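Local structure of probable enoyl-CoA hydratase/isomerase (Pseudomonas aeruginosa PAO1, 5WYD) at residues R106-G110 and I219-K223; I133-Q139 and V191-S197. The protein probably acts as a hydro-lyase of the crotonase (enoyl-CoA hydratase/isomerase) family, with an implied role in biosynthesis of the diffusible signal factor DSF. The protein carries 1 engineered substitution. All coordinates share one frame; numbering follows the deposited sequence.

Contact 1: R106-G110 and I219-K223; sequences RDFRG and IRTIK
K223 reaches from helix 216-226 into the loop 106-110 and is the tightly packed part of this contact. Its chain starts with CG anti to the backbone N (chi1 -179°) and stays extended as far as CE. A bend at chi4 then turns NZ onto the carbonyl of R106, the last helical residue before the loop. The NZ to R106 O hydrogen bond is 2.5 Å long, and the donor is tilted from the carbonyl plane. On the way, CE passes 3.0 Å from F108 O and CD lies 3.5 Å from R109 O. The buried lysine is thus lined by backbone oxygens, a setting that would favour its charged form. NZ also has weaker partners in Q227 and D132.

The more open side is formed by R109 and R220. They run side by side and point the same way, with CD to CD at 3.5 Å. Their guanidinium groups stack, centres 3.6 Å apart and planes at 25°. R220 NH1 sits over the centre of the R109 group, 3.0 Å from R109 CZ. The like charges are close, but R109 NH2 makes a salt bridge with D59, which would offset part of the repulsion. F108 turns instead to helix 42-57. The arrangement joins a helix-to-strand loop of the crotonase core, between helix 88-106 and strand 111-116, to the C-terminal helical region.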
loop_
_atom_site.group_PDB
_atom_site.type_symbol
_atom_site.label_atom_id
_atom_site.label_comp_id
_atom_site.label_asym_id
_atom_site.label_seq_id
_atom_site.Cartn_x
_atom_site.Cartn_y
_atom_site.Cartn_z
ATOM N N ARG A 106 -15.519 8.341 14.035
ATOM C CA ARG A 106 -14.360 7.470 14.074
ATOM C C ARG A 106 -13.101 8.260 14.361
ATOM O O ARG A 106 -12.137 7.726 14.913
ATOM C CB ARG A 106 -14.250 6.751 12.740
ATOM C CG ARG A 106 -12.953 6.033 12.544
ATOM C CD ARG A 106 -12.904 5.428 11.157
ATOM N NE ARG A 106 -12.933 6.405 10.083
ATOM C CZ ARG A 106 -11.849 6.852 9.471
ATOM N NH1 ARG A 106 -10.665 6.405 9.845
ATOM N NH2 ARG A 106 -11.950 7.738 8.488
ATOM N N ASP A 107 -13.059 9.504 13.926
ATOM C CA ASP A 107 -11.906 10.348 14.145
ATOM C C ASP A 107 -12.000 11.190 15.417
ATOM O O ASP A 107 -11.170 12.085 15.603
ATOM C CB ASP A 107 -11.701 11.243 12.933
ATOM C CG ASP A 107 -11.252 10.472 11.733
ATOM O OD1 ASP A 107 -10.927 9.276 11.877
ATOM O OD2 ASP A 107 -11.243 11.056 10.633
ATOM N N PHE A 108 -12.994 10.963 16.280
ATOM C CA PHE A 108 -13.047 11.741 17.509
ATOM C C PHE A 108 -11.755 11.504 18.282
ATOM O O PHE A 108 -11.323 10.359 18.441
ATOM C CB PHE A 108 -14.275 11.342 18.331
ATOM C CG PHE A 108 -14.272 11.904 19.723
ATOM C CD1 PHE A 108 -13.962 13.219 19.941
ATOM C CD2 PHE A 108 -14.617 11.130 20.802
ATOM C CE1 PHE A 108 -13.944 13.748 21.221
ATOM C CE2 PHE A 108 -14.603 11.660 22.085
ATOM C CZ PHE A 108 -14.269 12.959 22.284
ATOM N N ARG A 109 -11.116 12.586 18.737
ATOM C CA ARG A 109 -9.823 12.427 19.404
ATOM C C ARG A 109 -9.945 11.615 20.682
ATOM O O ARG A 109 -9.054 10.828 21.012
ATOM C CB ARG A 109 -9.189 13.782 19.703
ATOM C CG ARG A 109 -10.013 14.751 20.511
ATOM C CD ARG A 109 -9.192 15.992 20.765
ATOM N NE ARG A 109 -9.881 16.881 21.687
ATOM C CZ ARG A 109 -9.341 17.965 22.227
ATOM N NH1 ARG A 109 -8.086 18.302 21.956
ATOM N NH2 ARG A 109 -10.059 18.699 23.056
ATOM N N GLY A 110 -11.003 11.850 21.447
ATOM C CA GLY A 110 -11.278 11.063 22.624
ATOM C C GLY A 110 -11.894 9.730 22.272
ATOM O O GLY A 110 -12.224 9.459 21.125
ATOM N N ILE A 219 -3.815 10.162 25.109
ATOM C CA ILE A 219 -4.922 9.447 24.492
ATOM C C ILE A 219 -5.149 9.927 23.067
ATOM O O ILE A 219 -5.244 9.112 22.141
ATOM C CB ILE A 219 -6.194 9.608 25.345
ATOM C CG1 ILE A 219 -6.018 9.011 26.758
ATOM C CG2 ILE A 219 -7.416 9.056 24.568
ATOM C CD1 ILE A 219 -5.780 7.503 26.809
ATOM N N ARG A 220 -5.147 11.251 22.852
ATOM C CA ARG A 220 -5.455 11.785 21.523
ATOM C C ARG A 220 -4.433 11.334 20.490
ATOM O O ARG A 220 -4.786 11.041 19.349
ATOM C CB ARG A 220 -5.528 13.306 21.543
ATOM C CG ARG A 220 -6.133 13.882 22.764
ATOM C CD ARG A 220 -6.247 15.352 22.561
ATOM N NE ARG A 220 -6.167 16.091 23.801
ATOM C CZ ARG A 220 -7.196 16.381 24.578
ATOM N NH1 ARG A 220 -8.422 15.966 24.262
ATOM N NH2 ARG A 220 -6.980 17.079 25.687
ATOM N N THR A 221 -3.154 11.395 20.841
ATOM C CA THR A 221 -2.096 10.937 19.946
ATOM C C THR A 221 -2.113 9.427 19.744
ATOM O O THR A 221 -1.880 8.946 18.627
ATOM C CB THR A 221 -0.751 11.389 20.494
ATOM O OG1 THR A 221 -0.373 10.536 21.582
ATOM C CG2 THR A 221 -0.829 12.847 20.957
ATOM N N ILE A 222 -2.329 8.664 20.819
ATOM C CA ILE A 222 -2.263 7.216 20.704
ATOM C C ILE A 222 -3.373 6.678 19.807
ATOM O O ILE A 222 -3.138 5.799 18.971
ATOM C CB ILE A 222 -2.334 6.578 22.095
ATOM C CG1 ILE A 222 -1.251 7.152 22.989
ATOM C CG2 ILE A 222 -2.161 5.091 21.934
ATOM C CD1 ILE A 222 -1.260 6.574 24.378
ATOM N N LYS A 223 -4.580 7.230 19.921
ATOM C CA LYS A 223 -5.711 6.644 19.208
ATOM C C LYS A 223 -5.485 6.519 17.710
ATOM O O LYS A 223 -5.809 5.456 17.152
ATOM C CB LYS A 223 -6.964 7.481 19.464
ATOM C CG LYS A 223 -8.228 6.953 18.789
ATOM C CD LYS A 223 -9.383 7.900 19.051
ATOM C CE LYS A 223 -10.714 7.397 18.510
ATOM N NZ LYS A 223 -10.780 7.319 17.031
#

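Contact 2: I133-Q139 and V191-S197; sequences IRIAERQ and VEQVVDS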
loop_
_atom_site.group_PDB
_atom_site.type_symbol
_atom_site.label_atom_id
_atom_site.label_comp_id
_atom_site.label_asym_id
_atom_site.label_seq_id
_atom_site.Cartn_x
_atom_site.Cartn_y
_atom_site.Cartn_z
ATOM N N ILE A 133 -15.484 1.491 21.100
ATOM C CA ILE A 133 -15.825 0.350 21.941
ATOM C C ILE A 133 -17.331 0.187 21.935
ATOM O O ILE A 133 -18.087 1.162 21.922
ATOM C CB ILE A 133 -15.315 0.561 23.381
ATOM C CG1 ILE A 133 -13.874 1.025 23.347
ATOM C CG2 ILE A 133 -15.388 -0.742 24.177
ATOM C CD1 ILE A 133 -13.315 1.408 24.686
ATOM N N ARG A 134 -17.774 -1.049 21.988
ATOM C CA ARG A 134 -19.196 -1.327 21.973
ATOM C C ARG A 134 -19.618 -2.121 23.198
ATOM O O ARG A 134 -19.031 -3.162 23.507
ATOM C CB ARG A 134 -19.571 -2.051 20.689
ATOM C CG ARG A 134 -19.452 -1.160 19.487
ATOM C CD ARG A 134 -19.102 -1.956 18.264
ATOM N NE ARG A 134 -17.791 -2.543 18.403
ATOM C CZ ARG A 134 -16.674 -1.866 18.208
ATOM N NH1 ARG A 134 -16.729 -0.591 17.865
ATOM N NH2 ARG A 134 -15.504 -2.460 18.350
ATOM N N ILE A 135 -20.649 -1.625 23.877
ATOM C CA ILE A 135 -21.251 -2.273 25.036
ATOM C C ILE A 135 -22.713 -2.537 24.699
ATOM O O ILE A 135 -23.459 -1.592 24.418
ATOM C CB ILE A 135 -21.148 -1.382 26.287
ATOM C CG1 ILE A 135 -19.707 -0.977 26.559
ATOM C CG2 ILE A 135 -21.744 -2.071 27.509
ATOM C CD1 ILE A 135 -19.591 -0.133 27.791
ATOM N N ALA A 136 -23.148 -3.795 24.806
ATOM C CA ALA A 136 -24.519 -4.106 24.428
ATOM C C ALA A 136 -25.269 -4.885 25.505
ATOM O O ALA A 136 -24.695 -5.693 26.247
ATOM C CB ALA A 136 -24.570 -4.903 23.118
ATOM N N GLU A 137 -26.570 -4.577 25.580
ATOM C CA GLU A 137 -27.575 -5.253 26.375
ATOM C C GLU A 137 -27.875 -6.601 25.732
ATOM O O GLU A 137 -27.831 -6.740 24.510
ATOM C CB GLU A 137 -28.833 -4.400 26.440
ATOM C CG GLU A 137 -28.653 -3.062 27.135
ATOM C CD GLU A 137 -29.927 -2.243 27.137
ATOM O OE1 GLU A 137 -29.933 -1.139 27.721
ATOM O OE2 GLU A 137 -30.922 -2.698 26.541
ATOM N N ARG A 138 -28.185 -7.601 26.553
ATOM C CA ARG A 138 -28.271 -8.949 26.014
ATOM C C ARG A 138 -29.271 -9.041 24.877
ATOM O O ARG A 138 -29.076 -9.813 23.931
ATOM C CB ARG A 138 -28.629 -9.904 27.127
ATOM C CG ARG A 138 -27.860 -9.621 28.361
ATOM C CD ARG A 138 -27.890 -10.822 29.224
ATOM N NE ARG A 138 -29.220 -11.411 29.191
ATOM C CZ ARG A 138 -30.231 -10.982 29.934
ATOM N NH1 ARG A 138 -30.054 -9.959 30.762
ATOM N NH2 ARG A 138 -31.413 -11.573 29.853
ATOM N N GLN A 139 -30.339 -8.257 24.949
ATOM C CA GLN A 139 -31.456 -8.415 24.025
ATOM C C GLN A 139 -31.192 -7.870 22.634
ATOM O O GLN A 139 -31.814 -8.329 21.668
ATOM C CB GLN A 139 -32.690 -7.752 24.603
ATOM C CG GLN A 139 -32.693 -6.226 24.629
ATOM C CD GLN A 139 -31.850 -5.687 25.734
ATOM O OE1 GLN A 139 -31.154 -6.430 26.422
ATOM N NE2 GLN A 139 -31.954 -4.397 25.969
ATOM N N VAL A 191 -18.801 -7.164 19.714
ATOM C CA VAL A 191 -18.996 -6.363 20.911
ATOM C C VAL A 191 -17.960 -6.790 21.945
ATOM O O VAL A 191 -17.650 -7.983 22.070
ATOM C CB VAL A 191 -20.431 -6.478 21.453
ATOM C CG1 VAL A 191 -21.400 -5.881 20.453
ATOM C CG2 VAL A 191 -20.800 -7.914 21.766
ATOM N N GLU A 192 -17.317 -5.797 22.562
ATOM C CA GLU A 192 -16.350 -6.059 23.623
ATOM C C GLU A 192 -17.004 -6.566 24.905
ATOM O O GLU A 192 -16.374 -7.306 25.661
ATOM C CB GLU A 192 -15.494 -4.829 23.902
ATOM C CG GLU A 192 -14.570 -4.513 22.753
ATOM C CD GLU A 192 -15.315 -4.114 21.519
ATOM O OE1 GLU A 192 -16.177 -3.218 21.671
ATOM O OE2 GLU A 192 -15.101 -4.736 20.445
ATOM N N GLN A 193 -18.187 -6.065 25.252
ATOM C CA GLN A 193 -18.859 -6.490 26.483
ATOM C C GLN A 193 -20.370 -6.630 26.296
ATOM O O GLN A 193 -20.978 -5.947 25.471
ATOM C CB GLN A 193 -18.566 -5.512 27.639
ATOM C CG GLN A 193 -19.422 -5.738 28.870
ATOM C CD GLN A 193 -19.166 -4.728 29.942
ATOM O OE1 GLN A 193 -18.281 -3.882 29.806
ATOM N NE2 GLN A 193 -19.971 -4.771 31.011
ATOM N N VAL A 194 -20.978 -7.504 27.117
ATOM C CA VAL A 194 -22.422 -7.730 27.155
ATOM C C VAL A 194 -22.897 -7.292 28.529
ATOM O O VAL A 194 -22.205 -7.498 29.533
ATOM C CB VAL A 194 -22.845 -9.196 26.904
ATOM C CG1 VAL A 194 -24.345 -9.381 27.182
ATOM C CG2 VAL A 194 -22.508 -9.611 25.512
ATOM N N VAL A 195 -24.040 -6.623 28.566
ATOM C CA VAL A 195 -24.556 -6.124 29.824
ATOM C C VAL A 195 -26.029 -6.491 29.986
ATOM O O VAL A 195 -26.740 -6.806 29.027
ATOM C CB VAL A 195 -24.324 -4.611 29.907
ATOM C CG1 VAL A 195 -25.420 -3.884 29.169
ATOM C CG2 VAL A 195 -24.175 -4.166 31.351
ATOM N N ASP A 196 -26.472 -6.468 31.233
ATOM C CA ASP A 196 -27.860 -6.746 31.547
ATOM C C ASP A 196 -28.744 -5.626 31.001
ATOM O O ASP A 196 -28.303 -4.488 30.844
ATOM C CB ASP A 196 -27.990 -6.898 33.055
ATOM C CG ASP A 196 -29.242 -7.570 33.452
ATOM O OD1 ASP A 196 -29.952 -8.049 32.544
ATOM O OD2 ASP A 196 -29.487 -7.643 34.675
ATOM N N SER A 197 -30.007 -5.945 30.721
ATOM C CA SER A 197 -30.878 -4.957 30.088
ATOM C C SER A 197 -30.958 -3.662 30.894
ATOM O O SER A 197 -31.121 -3.681 32.119
ATOM C CB SER A 197 -32.280 -5.521 29.887
ATOM O OG SER A 197 -32.258 -6.732 29.159
#
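A136 and V194 pair in a parallel beta bridge that sets strand 193-195 beside strand 133-137, at the edge, within this chain, of the main sheet of the crotonase fold. A136 N donates to Q193 O at 3.1 Å, and A136 O accepts from V195 N at 2.6 Å. I135 CG2 touches V195 CB on the face that packs on helix 200-211. The other face carries A136 CB against V191 CG1, next to helix 182-188.

E192 precedes the strand and bends back to R134. Its CB lies 3.9 Å from R134 O, and its CG meets I133 CG2. Beyond CG the chain folds at chi2 (65°), which sets CD 3.6 Å from R134 NH2. OE1 lies over one face of the R134 guanidinium and takes the backbone N-H of R134 at 2.7 Å, nearly along its own C-O axis. OE2 forms a salt bridge with R134 NH2, which meets it from above the carboxylate plane; the two flat groups stand 88° apart. R134 NE has its strongest polar partner outside, a hydrogen bond to L190 O.

At the exposed far end, R138 and D196 run side by side. R138 CG rests on V194 CG1, and R138 NH1 makes a salt bridge with D196 OD1, 2.6 Å, near the guanidinium plane.

From the N terminus, the chain first builds strands 19-24, 27-32 and 63-68. It then runs along helix 88-106 into the loop 106-110, and strand 111-116 follows. After strand 119-121 and helix 123-130 comes strand 133-137, which bonds to strand 111-116 on one side and to 193-195 on the other. The return at 191-197 closes the loop of contact 2. The chain continues through helix 200-211 to helix 216-226, where contact 1 closes a longer loop that encloses that of contact 2. The two contacts do not touch; their nearest atoms are about 8 Å apart. Contact 2 adds the outermost strand of the sheet within this chain; contact 1 ties the loop leading into strand 111-116 to helix 216-226. Both reach the second subunit.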